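Local coordinates for protein N-acetylglucosaminidase (Paenibacillus barengoltzii, PDB 6INX) that probably hydrolyses glycans at N-acetylglucosamine, as an endo-acting N-acetylglucosaminidase of glycoside hydrolase family 18, at residues V6-V11 with L27-I32; D62-L67 with A102-D107; L177-L182 with K229-A234. One frame throughout, in Å; residues are numbered along the deposited sequence.

Contact 1: residues V6-V11 with L27-I32; sequences VVAGYV and LTHINI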
loop_
_atom_site.group_PDB
_atom_site.type_symbol
_atom_site.label_atom_id
_atom_site.label_comp_id
_atom_site.label_asym_id
_atom_site.label_seq_id
_atom_site.Cartn_x
_atom_site.Cartn_y
_atom_site.Cartn_z
ATOM N N VAL A 6 18.728 17.469 -15.088
ATOM C CA VAL A 6 19.429 16.195 -14.966
ATOM C C VAL A 6 18.812 15.197 -15.935
ATOM O O VAL A 6 17.587 15.025 -15.973
ATOM C CB VAL A 6 19.342 15.673 -13.522
ATOM C CG1 VAL A 6 19.822 14.228 -13.443
ATOM C CG2 VAL A 6 20.134 16.553 -12.573
ATOM N N VAL A 7 19.651 14.557 -16.741
ATOM C CA VAL A 7 19.273 13.391 -17.536
ATOM C C VAL A 7 20.245 12.290 -17.126
ATOM O O VAL A 7 21.381 12.225 -17.619
ATOM C CB VAL A 7 19.319 13.663 -19.043
ATOM C CG1 VAL A 7 18.927 12.412 -19.826
ATOM C CG2 VAL A 7 18.412 14.841 -19.410
ATOM N N ALA A 8 19.826 11.433 -16.200
ATOM C CA ALA A 8 20.726 10.494 -15.547
ATOM C C ALA A 8 20.342 9.070 -15.918
ATOM O O ALA A 8 19.185 8.673 -15.768
ATOM C CB ALA A 8 20.700 10.680 -14.031
ATOM N N GLY A 9 21.300 8.316 -16.417
ATOM C CA GLY A 9 21.026 6.949 -16.804
ATOM C C GLY A 9 21.784 5.943 -15.962
ATOM O O GLY A 9 23.003 6.065 -15.790
ATOM N N TYR A 10 21.080 4.952 -15.424
ATOM C CA TYR A 10 21.757 3.783 -14.882
ATOM C C TYR A 10 22.317 2.945 -16.021
ATOM O O TYR A 10 21.617 2.655 -17.000
ATOM C CB TYR A 10 20.800 2.955 -14.018
ATOM C CG TYR A 10 20.666 3.524 -12.622
ATOM C CD1 TYR A 10 21.549 3.157 -11.609
ATOM C CD2 TYR A 10 19.685 4.463 -12.334
ATOM C CE1 TYR A 10 21.444 3.710 -10.330
ATOM C CE2 TYR A 10 19.567 5.015 -11.070
ATOM C CZ TYR A 10 20.452 4.633 -10.072
ATOM O OH TYR A 10 20.327 5.204 -8.814
ATOM N N VAL A 11 23.603 2.621 -15.929
ATOM C CA VAL A 11 24.276 1.769 -16.901
ATOM C C VAL A 11 25.003 0.684 -16.126
ATOM O O VAL A 11 25.870 0.987 -15.299
ATOM C CB VAL A 11 25.280 2.564 -17.749
ATOM C CG1 VAL A 11 25.877 1.658 -18.828
ATOM C CG2 VAL A 11 24.611 3.790 -18.358
ATOM N N LEU A 27 23.261 12.561 -22.134
ATOM C CA LEU A 27 23.198 12.354 -20.697
ATOM C C LEU A 27 23.960 13.450 -19.964
ATOM O O LEU A 27 24.964 13.975 -20.455
ATOM C CB LEU A 27 23.819 11.000 -20.345
ATOM C CG LEU A 27 23.141 9.779 -20.968
ATOM C CD1 LEU A 27 24.007 8.540 -20.815
ATOM C CD2 LEU A 27 21.780 9.564 -20.337
ATOM N N THR A 28 23.471 13.799 -18.779
ATOM C CA THR A 28 24.259 14.606 -17.859
ATOM C C THR A 28 24.967 13.761 -16.816
ATOM O O THR A 28 26.038 14.148 -16.337
ATOM C CB THR A 28 23.391 15.664 -17.163
ATOM O OG1 THR A 28 22.425 15.029 -16.314
ATOM C CG2 THR A 28 22.657 16.515 -18.187
ATOM N N HIS A 29 24.409 12.596 -16.491
ATOM C CA HIS A 29 24.965 11.719 -15.474
ATOM C C HIS A 29 24.825 10.272 -15.920
ATOM O O HIS A 29 23.842 9.895 -16.561
ATOM C CB HIS A 29 24.197 11.851 -14.147
ATOM C CG HIS A 29 24.369 13.172 -13.470
ATOM N ND1 HIS A 29 23.798 14.331 -13.947
ATOM C CD2 HIS A 29 25.059 13.517 -12.358
ATOM C CE1 HIS A 29 24.116 15.334 -13.147
ATOM N NE2 HIS A 29 24.883 14.868 -12.179
ATOM N N ILE A 30 25.810 9.462 -15.559
ATOM C CA ILE A 30 25.703 8.013 -15.636
ATOM C C ILE A 30 25.881 7.470 -14.228
ATOM O O ILE A 30 26.791 7.897 -13.512
ATOM C CB ILE A 30 26.762 7.418 -16.578
ATOM C CG1 ILE A 30 26.396 7.697 -18.035
ATOM C CG2 ILE A 30 26.913 5.917 -16.344
ATOM C CD1 ILE A 30 27.527 7.357 -18.990
ATOM N N ASN A 31 25.000 6.547 -13.824
ATOM C CA ASN A 31 25.121 5.811 -12.565
ATOM C C ASN A 31 25.558 4.386 -12.900
ATOM O O ASN A 31 24.801 3.629 -13.518
ATOM C CB ASN A 31 23.784 5.762 -11.833
ATOM C CG ASN A 31 23.205 7.134 -11.554
ATOM O OD1 ASN A 31 21.999 7.352 -11.729
ATOM N ND2 ASN A 31 24.040 8.055 -11.104
ATOM N N ILE A 32 26.773 4.018 -12.499
ATOM C CA ILE A 32 27.302 2.702 -12.849
ATOM C C ILE A 32 26.809 1.675 -11.834
ATOM O O ILE A 32 27.078 1.800 -10.640
ATOM C CB ILE A 32 28.834 2.724 -12.888
ATOM C CG1 ILE A 32 29.334 3.710 -13.937
ATOM C CG2 ILE A 32 29.357 1.332 -13.215
ATOM C CD1 ILE A 32 30.851 3.785 -13.979
#

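Contact 2: residues D62-L67 with A102-D107; sequences DLTILL and ALDGVD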
loop_
_atom_site.group_PDB
_atom_site.type_symbol
_atom_site.label_atom_id
_atom_site.label_comp_id
_atom_site.label_asym_id
_atom_site.label_seq_id
_atom_site.Cartn_x
_atom_site.Cartn_y
_atom_site.Cartn_z
ATOM N N ASP A 62 31.181 17.275 -20.040
ATOM C CA ASP A 62 30.170 17.742 -19.103
ATOM C C ASP A 62 29.503 16.604 -18.338
ATOM O O ASP A 62 28.673 16.866 -17.459
ATOM C CB ASP A 62 29.102 18.557 -19.841
ATOM C CG ASP A 62 29.631 19.885 -20.357
ATOM O OD1 ASP A 62 30.669 20.353 -19.845
ATOM O OD2 ASP A 62 29.007 20.458 -21.272
ATOM N N LEU A 63 29.843 15.359 -18.652
ATOM C CA LEU A 63 29.189 14.200 -18.058
ATOM C C LEU A 63 29.732 13.944 -16.658
ATOM O O LEU A 63 30.948 13.976 -16.443
ATOM C CB LEU A 63 29.451 12.983 -18.942
ATOM C CG LEU A 63 28.906 11.621 -18.528
ATOM C CD1 LEU A 63 27.389 11.635 -18.595
ATOM C CD2 LEU A 63 29.478 10.547 -19.438
ATOM N N THR A 64 28.829 13.685 -15.708
ATOM C CA THR A 64 29.195 13.286 -14.352
ATOM C C THR A 64 28.969 11.782 -14.215
ATOM O O THR A 64 27.876 11.290 -14.516
ATOM C CB THR A 64 28.336 14.047 -13.332
ATOM O OG1 THR A 64 28.547 15.458 -13.470
ATOM C CG2 THR A 64 28.659 13.638 -11.898
ATOM N N ILE A 65 29.994 11.058 -13.778
ATOM C CA ILE A 65 29.957 9.598 -13.707
ATOM C C ILE A 65 29.988 9.188 -12.245
ATOM O O ILE A 65 30.989 9.402 -11.549
ATOM C CB ILE A 65 31.107 8.952 -14.493
ATOM C CG1 ILE A 65 31.082 9.414 -15.949
ATOM C CG2 ILE A 65 31.020 7.426 -14.426
ATOM C CD1 ILE A 65 32.172 8.778 -16.795
ATOM N N LEU A 66 28.901 8.577 -11.777
ATOM C CA LEU A 66 28.790 8.124 -10.396
ATOM C C LEU A 66 28.869 6.604 -10.323
ATOM O O LEU A 66 28.439 5.890 -11.239
ATOM C CB LEU A 66 27.457 8.574 -9.787
ATOM C CG LEU A 66 27.154 10.070 -9.935
ATOM C CD1 LEU A 66 25.764 10.393 -9.395
ATOM C CD2 LEU A 66 28.224 10.908 -9.248
ATOM N N LEU A 67 29.424 6.106 -9.225
ATOM C CA LEU A 67 29.359 4.680 -8.937
ATOM C C LEU A 67 28.147 4.440 -8.051
ATOM O O LEU A 67 28.081 4.975 -6.937
ATOM C CB LEU A 67 30.619 4.227 -8.204
ATOM C CG LEU A 67 30.583 2.771 -7.713
ATOM C CD1 LEU A 67 30.594 1.768 -8.873
ATOM C CD2 LEU A 67 31.760 2.511 -6.766
ATOM N N ALA A 102 38.174 7.068 -12.592
ATOM C CA ALA A 102 37.693 8.367 -13.039
ATOM C C ALA A 102 36.223 8.526 -12.680
ATOM O O ALA A 102 35.382 8.793 -13.543
ATOM C CB ALA A 102 37.909 8.530 -14.545
ATOM N N LEU A 103 35.913 8.340 -11.408
ATOM C CA LEU A 103 34.559 8.479 -10.898
ATOM C C LEU A 103 34.404 9.852 -10.261
ATOM O O LEU A 103 35.327 10.353 -9.609
ATOM C CB LEU A 103 34.277 7.400 -9.853
ATOM C CG LEU A 103 34.189 5.980 -10.406
ATOM C CD1 LEU A 103 34.324 4.938 -9.301
ATOM C CD2 LEU A 103 32.874 5.796 -11.147
ATOM N N ASP A 104 33.238 10.462 -10.465
ATOM C CA ASP A 104 32.960 11.781 -9.918
ATOM C C ASP A 104 32.233 11.730 -8.589
ATOM O O ASP A 104 32.049 12.773 -7.959
ATOM C CB ASP A 104 32.156 12.605 -10.924
ATOM C CG ASP A 104 32.913 12.818 -12.215
ATOM O OD1 ASP A 104 34.079 13.266 -12.132
ATOM O OD2 ASP A 104 32.384 12.507 -13.304
ATOM N N GLY A 105 31.825 10.554 -8.144
ATOM C CA GLY A 105 31.158 10.453 -6.863
ATOM C C GLY A 105 30.460 9.112 -6.728
ATOM O O GLY A 105 30.684 8.191 -7.517
ATOM N N VAL A 106 29.591 9.046 -5.728
ATOM C CA VAL A 106 28.920 7.814 -5.342
ATOM C C VAL A 106 27.425 8.065 -5.246
ATOM O O VAL A 106 26.987 9.084 -4.697
ATOM C CB VAL A 106 29.467 7.284 -3.998
ATOM C CG1 VAL A 106 28.628 6.114 -3.471
ATOM C CG2 VAL A 106 30.918 6.877 -4.156
ATOM N N ASP A 107 26.650 7.137 -5.778
ATOM C CA ASP A 107 25.202 7.108 -5.615
ATOM C C ASP A 107 24.892 5.917 -4.713
ATOM O O ASP A 107 25.099 4.768 -5.113
ATOM C CB ASP A 107 24.528 6.942 -6.978
ATOM C CG ASP A 107 23.043 6.650 -6.859
ATOM O OD1 ASP A 107 22.333 7.465 -6.234
ATOM O OD2 ASP A 107 22.601 5.608 -7.386
#

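Contact 3: residues L177-L182 with K229-A234; sequences LDFVQL and KIVIGA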
loop_
_atom_site.group_PDB
_atom_site.type_symbol
_atom_site.label_atom_id
_atom_site.label_comp_id
_atom_site.label_asym_id
_atom_site.label_seq_id
_atom_site.Cartn_x
_atom_site.Cartn_y
_atom_site.Cartn_z
ATOM N N LEU A 177 23.388 15.681 0.101
ATOM C CA LEU A 177 23.269 15.098 -1.227
ATOM C C LEU A 177 23.162 16.170 -2.303
ATOM O O LEU A 177 22.522 17.209 -2.103
ATOM C CB LEU A 177 22.018 14.235 -1.307
ATOM C CG LEU A 177 21.935 13.142 -0.248
ATOM C CD1 LEU A 177 20.646 12.375 -0.453
ATOM C CD2 LEU A 177 23.166 12.236 -0.318
ATOM N N ASP A 178 23.776 15.897 -3.455
ATOM C CA ASP A 178 23.583 16.771 -4.609
ATOM C C ASP A 178 22.158 16.682 -5.125
ATOM O O ASP A 178 21.570 17.695 -5.522
ATOM C CB ASP A 178 24.567 16.405 -5.718
ATOM C CG ASP A 178 25.999 16.684 -5.335
ATOM O OD1 ASP A 178 26.484 17.799 -5.614
ATOM O OD2 ASP A 178 26.638 15.807 -4.737
ATOM N N PHE A 179 21.601 15.475 -5.158
ATOM C CA PHE A 179 20.184 15.300 -5.438
ATOM C C PHE A 179 19.738 13.944 -4.915
ATOM O O PHE A 179 20.554 13.103 -4.517
ATOM C CB PHE A 179 19.824 15.502 -6.919
ATOM C CG PHE A 179 20.643 14.689 -7.889
ATOM C CD1 PHE A 179 21.668 15.285 -8.609
ATOM C CD2 PHE A 179 20.359 13.355 -8.131
ATOM C CE1 PHE A 179 22.406 14.558 -9.528
ATOM C CE2 PHE A 179 21.098 12.620 -9.052
ATOM C CZ PHE A 179 22.121 13.224 -9.749
ATOM N N VAL A 180 18.413 13.775 -4.877
ATOM C CA VAL A 180 17.742 12.553 -4.451
ATOM C C VAL A 180 17.023 11.990 -5.667
ATOM O O VAL A 180 16.153 12.657 -6.239
ATOM C CB VAL A 180 16.727 12.846 -3.334
ATOM C CG1 VAL A 180 15.975 11.565 -2.926
ATOM C CG2 VAL A 180 17.407 13.502 -2.146
ATOM N N GLN A 181 17.357 10.763 -6.056
ATOM C CA GLN A 181 16.676 10.108 -7.170
ATOM C C GLN A 181 15.528 9.279 -6.615
ATOM O O GLN A 181 15.754 8.301 -5.897
ATOM C CB GLN A 181 17.651 9.223 -7.930
ATOM C CG GLN A 181 18.838 9.981 -8.463
ATOM C CD GLN A 181 19.868 9.056 -9.028
ATOM O OE1 GLN A 181 20.527 8.323 -8.285
ATOM N NE2 GLN A 181 20.012 9.062 -10.347
ATOM N N LEU A 182 14.301 9.657 -6.946
ATOM C CA LEU A 182 13.141 8.896 -6.510
ATOM C C LEU A 182 12.915 7.755 -7.488
ATOM O O LEU A 182 12.691 7.977 -8.686
ATOM C CB LEU A 182 11.893 9.776 -6.419
ATOM C CG LEU A 182 11.989 11.028 -5.563
ATOM C CD1 LEU A 182 10.628 11.722 -5.539
ATOM C CD2 LEU A 182 12.468 10.656 -4.173
ATOM N N LYS A 229 16.257 19.464 -5.811
ATOM C CA LYS A 229 17.053 18.259 -5.612
ATOM C C LYS A 229 16.333 16.973 -5.995
ATOM O O LYS A 229 16.901 15.894 -5.812
ATOM C CB LYS A 229 17.536 18.152 -4.156
ATOM C CG LYS A 229 18.653 19.114 -3.794
ATOM C CD LYS A 229 19.256 18.767 -2.444
ATOM C CE LYS A 229 20.472 19.631 -2.162
ATOM N NZ LYS A 229 21.093 19.312 -0.850
ATOM N N ILE A 230 15.107 17.038 -6.505
ATOM C CA ILE A 230 14.331 15.834 -6.776
ATOM C C ILE A 230 14.483 15.441 -8.236
ATOM O O ILE A 230 14.117 16.205 -9.134
ATOM C CB ILE A 230 12.856 16.018 -6.401
ATOM C CG1 ILE A 230 12.744 16.192 -4.885
ATOM C CG2 ILE A 230 12.047 14.821 -6.876
ATOM C CD1 ILE A 230 11.332 16.379 -4.373
ATOM N N VAL A 231 14.979 14.229 -8.460
ATOM C CA VAL A 231 15.080 13.616 -9.777
ATOM C C VAL A 231 14.085 12.458 -9.796
ATOM O O VAL A 231 14.143 11.578 -8.929
ATOM C CB VAL A 231 16.516 13.129 -10.029
ATOM C CG1 VAL A 231 16.606 12.254 -11.284
ATOM C CG2 VAL A 231 17.475 14.325 -10.108
ATOM N N ILE A 232 13.146 12.465 -10.750
ATOM C CA ILE A 232 12.145 11.392 -10.805
ATOM C C ILE A 232 12.617 10.249 -11.690
ATOM O O ILE A 232 13.641 10.360 -12.367
ATOM C CB ILE A 232 10.753 11.898 -11.229
ATOM C CG1 ILE A 232 10.793 12.438 -12.665
ATOM C CG2 ILE A 232 10.256 12.948 -10.249
ATOM C CD1 ILE A 232 9.407 12.634 -13.299
ATOM N N GLY A 233 11.890 9.139 -11.687
ATOM C CA GLY A 233 12.325 7.915 -12.345
ATOM C C GLY A 233 11.455 7.499 -13.516
ATOM O O GLY A 233 10.219 7.587 -13.452
ATOM N N ALA A 234 12.115 7.007 -14.566
ATOM C CA ALA A 234 11.500 6.375 -15.723
ATOM C C ALA A 234 12.062 4.973 -15.871
ATOM O O ALA A 234 13.234 4.717 -15.574
ATOM C CB ALA A 234 11.792 7.149 -17.019
#

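Contact 1: residues V6-V11 with L27-I32
V7-V11 run alongside T28-I32 in parallel, the strand axes inclined by 24°, laced by bonds from G9 N to H29 O, N31 N to G9 O (2.8 Å) and V11 N to N31 O. Where the ladder begins, V7 O accepts twice, from T28 N and, more loosely, from H29 N at 3.3 Å. T28 grips V7 a second time: with OG1 between its own backbone N and carbonyl carbon (chi1 66°), the hydroxyl receives V7 N-H at 2.8 Å. The same OG1 pairs with H29 ND1 at 2.8 Å in the imidazole plane, which restrains the turn of that ring. A8 CB packs on H29 CB at 3.7 Å. N31 lies across one face of Y10, its CB 3.7 Å from the ring centroid in a CH-pi contact. Its OD1 hangs over the rim, 3.4 Å from Y10 CE2, with amide and ring planes 55° apart, and is bonded by Q181 NE2. On the opposite sheet face, V11 CG2 meets I30 CG2 at 3.7 Å, while L27 CD2 reaches over G9. Such a parallel pair joined through helix 21-24 is a beta-alpha-beta unit, here the first two strands of a TIM barrel.

Contact 2: residues D62-L67 with A102-D107
D104 grips the I65 backbone at both N and O. Its carboxylate oxygen OD2 takes I65 N-H at 2.8 Å through the anti lone pair, along a nearly straight line (168° at the hydrogen), while D104 N gives its own hydrogen to I65 O at 2.7 Å. CG anti to the carbonyl carbon (chi1 -61°) brings OD2 to I65 N. Separately, D104 CB packs against T64 CG2 at 3.8 Å. Further along, the ladder is carried by L67, whose N bonds G105 O at 3.0 Å and whose O accepts D107 N at 2.8 Å, that donor standing above the carbonyl plane. The two short strand axes make a steep angle of 57°. L66 CD2 lies against the backbone of G105, 3.8 Å from its CA. The G105 N beneath is buried and has no hydrogen-bond partner. L103 fills the other side with both branches: CD1 touches L67 CB at 3.9 Å and CD2 meets I65 CG2 at 4.1 Å.

In the second shell, R150 forms a salt bridge with D104 OD1, so both carboxylate oxygens are engaged, which limits rotation of the group. L53 of helix 53-59 packs on L103. D107 sends its carboxylate away from L67 into the barrel, where S68 OG and Y10 OH bond OD2 and T155 OG1 bonds OD1. The run D104-G105-V106-D107 opens the DGxDxDxE signature of family 18, which runs along the fourth barrel strand and ends, in these enzymes, at the glutamate that acts as general acid at the C-terminal end of that strand; the motif thus begins in this pairing of the third and fourth strands.

Contact 3: residues L177-L182 with K229-A234
The F179 ring receives V231 obliquely, CG2 coming 3.6 Å from CD2, while Q181 CG of its own strand lies at the ring edge, in plane. H29 also meets this ring edge-to-face, from across the interior. The two strands involved are the sixth and seventh of the TIM barrel, side by side and parallel, and F179, Q181 and V231 belong to its inner lining. F179 holds CG between its backbone N and carbonyl carbon (chi1 52°), which lays the ring beside V231. F179 CB sits 3.2 Å from K229 O. The Q181 side chain touches A8 and Y10 of strand 6-12.

Three backbone hydrogen bonds make up the ladder. V180 N bonds K229 O at 2.8 Å, V231 N bonds V180 O at 3.0 Å, and L182 N bonds V231 O at 2.8 Å. Beyond it G233 N turns to T184 OG1 instead of L182 O. On the outer face, L182 CD1 touches I230 CG2 at 3.7 Å, and helix 213-222 covers the pair with F220 and V221.

At the strand entrance K229 stretches back along L177 and D178, its chain extended beyond CG, with CG 3.7 Å from D178 O. Its ammonium is gripped by two carbonyls, those of Q174 and L177; NZ meets L177 O at 2.8 Å, nearly along the C=O axis.

All three contacts are adjacent-strand pairings in one closed barrel: contact 1 joins the first and second strands, contact 2 the third and fourth, contact 3 the sixth and seventh. Contacts 1 and 2 have centres about 9 Å apart and are probably hydrogen-bonded, I32 N to L66 O 2.8 Å. Contact 3 faces contact 1 across the interior, centres about 11 Å apart, and contact 2 at about 15 Å. Y10 OH ties contact 1 to both others, 2.7 Å from D107 OD2 and, in a further probable hydrogen bond, 3.2 Å from Q181 OE1. D107 belongs to the family 18 signature, so this buried network is consistent with a second shell beneath the catalytic centre.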